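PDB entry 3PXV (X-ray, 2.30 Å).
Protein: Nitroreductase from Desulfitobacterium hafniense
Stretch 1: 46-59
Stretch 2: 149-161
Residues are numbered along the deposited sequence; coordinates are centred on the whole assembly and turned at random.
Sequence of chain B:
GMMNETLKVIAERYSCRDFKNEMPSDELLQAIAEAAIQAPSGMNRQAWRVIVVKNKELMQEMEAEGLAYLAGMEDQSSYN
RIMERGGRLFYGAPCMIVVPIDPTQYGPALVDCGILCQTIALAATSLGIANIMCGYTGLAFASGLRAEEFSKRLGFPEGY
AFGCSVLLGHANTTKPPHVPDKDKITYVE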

# COMPACT_ATOMS: atom_id res chain seq x y z
N GLN B 46 4.96 -3.79 -11.71
CA GLN B 46 6.10 -3.65 -10.80
C GLN B 46 6.97 -2.45 -11.18
O GLN B 46 8.18 -2.56 -11.37
CB GLN B 46 6.93 -4.95 -10.79
CG GLN B 46 6.15 -6.22 -10.35
CD GLN B 46 7.02 -7.48 -10.32
OE1 GLN B 46 8.26 -7.43 -10.15
NE2 GLN B 46 6.37 -8.63 -10.48
N ALA B 47 6.34 -1.28 -11.27
CA ALA B 47 7.01 -0.04 -11.65
C ALA B 47 7.71 0.58 -10.44
O ALA B 47 7.53 1.74 -10.11
CB ALA B 47 5.99 0.94 -12.26
N TRP B 48 8.52 -0.25 -9.78
CA TRP B 48 9.27 0.12 -8.62
C TRP B 48 10.59 -0.62 -8.55
O TRP B 48 10.87 -1.42 -9.43
CB TRP B 48 8.46 -0.13 -7.36
CG TRP B 48 7.52 -1.33 -7.31
CD1 TRP B 48 6.19 -1.25 -7.21
CD2 TRP B 48 7.85 -2.73 -7.23
NE1 TRP B 48 5.64 -2.50 -7.11
CE2 TRP B 48 6.64 -3.42 -7.10
CE3 TRP B 48 9.03 -3.46 -7.24
CZ2 TRP B 48 6.58 -4.82 -7.01
CZ3 TRP B 48 8.97 -4.84 -7.15
CH2 TRP B 48 7.75 -5.50 -7.03
N ARG B 49 11.41 -0.28 -7.56
CA ARG B 49 12.64 -1.04 -7.26
C ARG B 49 12.79 -1.04 -5.74
O ARG B 49 12.25 -0.16 -5.07
CB ARG B 49 13.91 -0.41 -7.85
CG ARG B 49 13.99 -0.35 -9.36
CD ARG B 49 14.10 -1.73 -10.01
NE ARG B 49 14.26 -1.58 -11.46
CZ ARG B 49 13.26 -1.30 -12.32
NH1 ARG B 49 12.02 -1.13 -11.90
NH2 ARG B 49 13.53 -1.17 -13.61
N VAL B 50 13.54 -2.01 -5.22
CA VAL B 50 13.75 -2.13 -3.77
C VAL B 50 15.25 -1.93 -3.51
O VAL B 50 16.05 -2.85 -3.72
CB VAL B 50 13.24 -3.50 -3.27
CG1 VAL B 50 13.56 -3.74 -1.80
CG2 VAL B 50 11.76 -3.60 -3.52
N ILE B 51 15.61 -0.72 -3.09
CA ILE B 51 16.99 -0.36 -2.85
C ILE B 51 17.25 -0.35 -1.34
O ILE B 51 16.77 0.54 -0.64
CB ILE B 51 17.30 1.03 -3.47
CG1 ILE B 51 16.98 1.02 -4.96
CG2 ILE B 51 18.77 1.43 -3.27
CD1 ILE B 51 17.10 2.34 -5.60
N VAL B 52 18.00 -1.34 -0.85
CA VAL B 52 18.32 -1.45 0.58
C VAL B 52 19.56 -0.63 0.84
O VAL B 52 20.66 -1.04 0.47
CB VAL B 52 18.59 -2.93 1.03
CG1 VAL B 52 19.04 -2.97 2.48
CG2 VAL B 52 17.35 -3.80 0.86
N VAL B 53 19.39 0.52 1.48
CA VAL B 53 20.48 1.43 1.71
C VAL B 53 21.05 1.26 3.11
O VAL B 53 20.32 1.34 4.07
CB VAL B 53 20.03 2.90 1.52
CG1 VAL B 53 21.22 3.84 1.64
CG2 VAL B 53 19.38 3.07 0.17
N LYS B 54 22.36 1.04 3.20
CA LYS B 54 23.08 0.89 4.47
C LYS B 54 24.24 1.88 4.63
O LYS B 54 24.85 1.93 5.68
CB LYS B 54 23.67 -0.53 4.58
CG LYS B 54 22.67 -1.65 4.36
CD LYS B 54 23.15 -2.99 4.89
CE LYS B 54 24.47 -3.42 4.38
NZ LYS B 54 24.90 -4.70 5.00
N ASN B 55 24.52 2.66 3.59
CA ASN B 55 25.64 3.58 3.59
C ASN B 55 25.31 4.80 4.44
O ASN B 55 24.41 5.57 4.10
CB ASN B 55 25.95 3.96 2.15
CG ASN B 55 27.24 4.73 2.01
OD1 ASN B 55 27.28 5.95 2.19
ND2 ASN B 55 28.31 4.03 1.63
N LYS B 56 26.05 4.98 5.54
CA LYS B 56 25.80 6.07 6.48
C LYS B 56 26.00 7.45 5.86
O LYS B 56 25.18 8.36 6.02
CB LYS B 56 26.68 5.92 7.72
CG LYS B 56 26.29 6.83 8.89
CD LYS B 56 27.23 6.65 10.12
CE LYS B 56 26.66 7.35 11.38
NZ LYS B 56 27.55 7.30 12.58
N GLU B 57 27.10 7.59 5.13
CA GLU B 57 27.43 8.86 4.51
C GLU B 57 26.28 9.35 3.62
O GLU B 57 25.83 10.49 3.78
CB GLU B 57 28.74 8.76 3.72
CG GLU B 57 29.16 10.03 2.98
CD GLU B 57 29.36 11.21 3.92
OE1 GLU B 57 29.60 10.98 5.13
OE2 GLU B 57 29.28 12.37 3.46
N LEU B 58 25.80 8.49 2.72
CA LEU B 58 24.74 8.85 1.78
C LEU B 58 23.47 9.21 2.56
O LEU B 58 22.79 10.16 2.22
CB LEU B 58 24.48 7.71 0.78
CG LEU B 58 23.36 7.85 -0.27
CD1 LEU B 58 23.50 9.12 -1.10
CD2 LEU B 58 23.33 6.64 -1.17
N MSE B 59 23.17 8.44 3.60
CA MSE B 59 21.99 8.70 4.41
C MSE B 59 22.07 10.08 5.06
O MSE B 59 21.13 10.86 4.97
CB MSE B 59 21.79 7.60 5.45
CG MSE B 59 21.31 6.26 4.85
SE MSE B 59 20.56 5.14 6.21
CE MSE B 59 19.11 6.28 6.68
N GLU B 149 22.38 13.28 -8.81
CA GLU B 149 23.43 12.74 -7.97
C GLU B 149 22.90 11.65 -7.04
O GLU B 149 23.40 10.51 -7.06
CB GLU B 149 24.05 13.86 -7.13
CG GLU B 149 25.14 13.43 -6.15
CD GLU B 149 25.57 14.57 -5.23
OE1 GLU B 149 25.65 15.74 -5.70
OE2 GLU B 149 25.82 14.29 -4.03
N PHE B 150 21.92 11.98 -6.19
CA PHE B 150 21.39 10.97 -5.30
C PHE B 150 20.80 9.81 -6.11
O PHE B 150 20.92 8.67 -5.70
CB PHE B 150 20.37 11.53 -4.30
CG PHE B 150 20.95 12.48 -3.29
CD1 PHE B 150 22.05 12.11 -2.54
CD2 PHE B 150 20.38 13.73 -3.08
CE1 PHE B 150 22.59 12.99 -1.61
CE2 PHE B 150 20.91 14.62 -2.14
CZ PHE B 150 22.01 14.25 -1.41
N SER B 151 20.21 10.09 -7.26
CA SER B 151 19.62 9.02 -8.06
C SER B 151 20.66 8.02 -8.49
O SER B 151 20.45 6.81 -8.38
CB SER B 151 18.83 9.57 -9.25
OG SER B 151 17.66 10.25 -8.80
N LYS B 152 21.81 8.50 -8.95
CA LYS B 152 22.87 7.61 -9.39
C LYS B 152 23.51 6.91 -8.20
O LYS B 152 23.83 5.74 -8.26
CB LYS B 152 23.93 8.36 -10.19
CG LYS B 152 23.43 8.86 -11.53
CD LYS B 152 24.53 9.58 -12.33
CE LYS B 152 24.97 10.88 -11.65
NZ LYS B 152 25.82 11.72 -12.54
N ARG B 153 23.72 7.63 -7.12
CA ARG B 153 24.33 7.00 -5.95
C ARG B 153 23.43 5.89 -5.41
O ARG B 153 23.91 4.87 -4.92
CB ARG B 153 24.66 8.04 -4.89
CG ARG B 153 25.71 9.02 -5.36
CD ARG B 153 25.91 10.13 -4.37
NE ARG B 153 26.53 9.67 -3.13
CZ ARG B 153 26.84 10.47 -2.12
NH1 ARG B 153 26.56 11.78 -2.17
NH2 ARG B 153 27.41 9.96 -1.04
N LEU B 154 22.12 6.07 -5.53
CA LEU B 154 21.16 5.05 -5.06
C LEU B 154 20.97 3.96 -6.09
O LEU B 154 20.60 2.85 -5.74
CB LEU B 154 19.82 5.69 -4.73
CG LEU B 154 19.82 6.50 -3.44
CD1 LEU B 154 18.66 7.48 -3.38
CD2 LEU B 154 19.82 5.55 -2.24
N GLY B 155 21.24 4.28 -7.35
CA GLY B 155 21.08 3.35 -8.45
C GLY B 155 19.68 3.31 -9.02
O GLY B 155 19.26 2.30 -9.54
N PHE B 156 18.95 4.42 -8.94
CA PHE B 156 17.61 4.51 -9.52
C PHE B 156 17.66 4.20 -11.01
O PHE B 156 18.63 4.55 -11.68
CB PHE B 156 17.11 5.96 -9.42
CG PHE B 156 16.48 6.33 -8.12
CD1 PHE B 156 16.75 5.64 -6.94
CD2 PHE B 156 15.69 7.47 -8.06
CE1 PHE B 156 16.17 6.03 -5.74
CE2 PHE B 156 15.12 7.88 -6.87
CZ PHE B 156 15.37 7.17 -5.70
N PRO B 157 16.61 3.56 -11.56
CA PRO B 157 16.58 3.44 -13.02
C PRO B 157 16.31 4.82 -13.63
O PRO B 157 15.65 5.66 -13.00
CB PRO B 157 15.38 2.51 -13.29
CG PRO B 157 15.02 1.90 -11.98
CD PRO B 157 15.56 2.77 -10.89
N GLU B 158 16.79 5.03 -14.85
CA GLU B 158 16.62 6.31 -15.54
C GLU B 158 15.14 6.68 -15.61
O GLU B 158 14.31 5.85 -15.98
CB GLU B 158 17.19 6.27 -16.96
CG GLU B 158 17.48 7.67 -17.54
CD GLU B 158 17.89 7.64 -19.02
OE1 GLU B 158 17.26 6.87 -19.79
OE2 GLU B 158 18.82 8.40 -19.40
N GLY B 159 14.82 7.92 -15.27
CA GLY B 159 13.43 8.36 -15.32
C GLY B 159 12.62 8.16 -14.05
O GLY B 159 11.62 8.82 -13.86
N TYR B 160 13.08 7.28 -13.16
CA TYR B 160 12.39 7.01 -11.90
C TYR B 160 12.58 8.14 -10.93
O TYR B 160 13.65 8.74 -10.87
CB TYR B 160 12.90 5.71 -11.27
CG TYR B 160 12.20 4.49 -11.76
CD1 TYR B 160 12.03 4.25 -13.12
CD2 TYR B 160 11.76 3.52 -10.86
CE1 TYR B 160 11.36 3.11 -13.58
CE2 TYR B 160 11.09 2.37 -11.31
CZ TYR B 160 10.90 2.18 -12.66
OH TYR B 160 10.27 1.08 -13.10
N ALA B 161 11.54 8.41 -10.16
CA ALA B 161 11.55 9.43 -9.14
C ALA B 161 11.28 8.78 -7.78
O ALA B 161 10.82 7.65 -7.71
CB ALA B 161 10.50 10.48 -9.45

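How side-chain torsions fit a strand to a helix and its trailing loop is well illustrated by this nitroreductase, where 576 Å² is buried between two stretches whose touching residues lie at least 92 positions apart in sequence. In the strand, Ile51 and Val53 point toward the second stretch, while the intervening Val52 makes no contact. Ile51, with chi1 m and chi2 t, extends CD1 to the ring edge of Phe156 (CD1, 3.6 Å). Leu154, in the m,t rotamer, brings CD2 to 3.5 Å from Val53 CG2 and 3.8 Å from Leu58 CD2, so one methyl serves both strand and helix. Gly155, just past the helix, adopts a positive phi at which a CB would jam against the preceding carbonyl O, so glycine suits the turn into the loop.

Leu58 leaves its backbone sideways, yet its t,p rotamer carries its end inward: CD1 lies 3.6 Å from Phe150 CD1, at the ring edge, and 3.7 Å from Arg153 NE, over a guanidinium face.

At the other end, Arg49 turns through two m torsions. This folded chain lets NH1 donate to Trp48 O at 2.7 Å and, weakly, to Tyr160 OH at 3.1 Å, while Pro157 CG covers one guanidinium face, 3.6 Å from Arg49 NE. Tyr160, with chi1 m, combines a ring edge for Trp48 CA with a hydroxyl for Arg49.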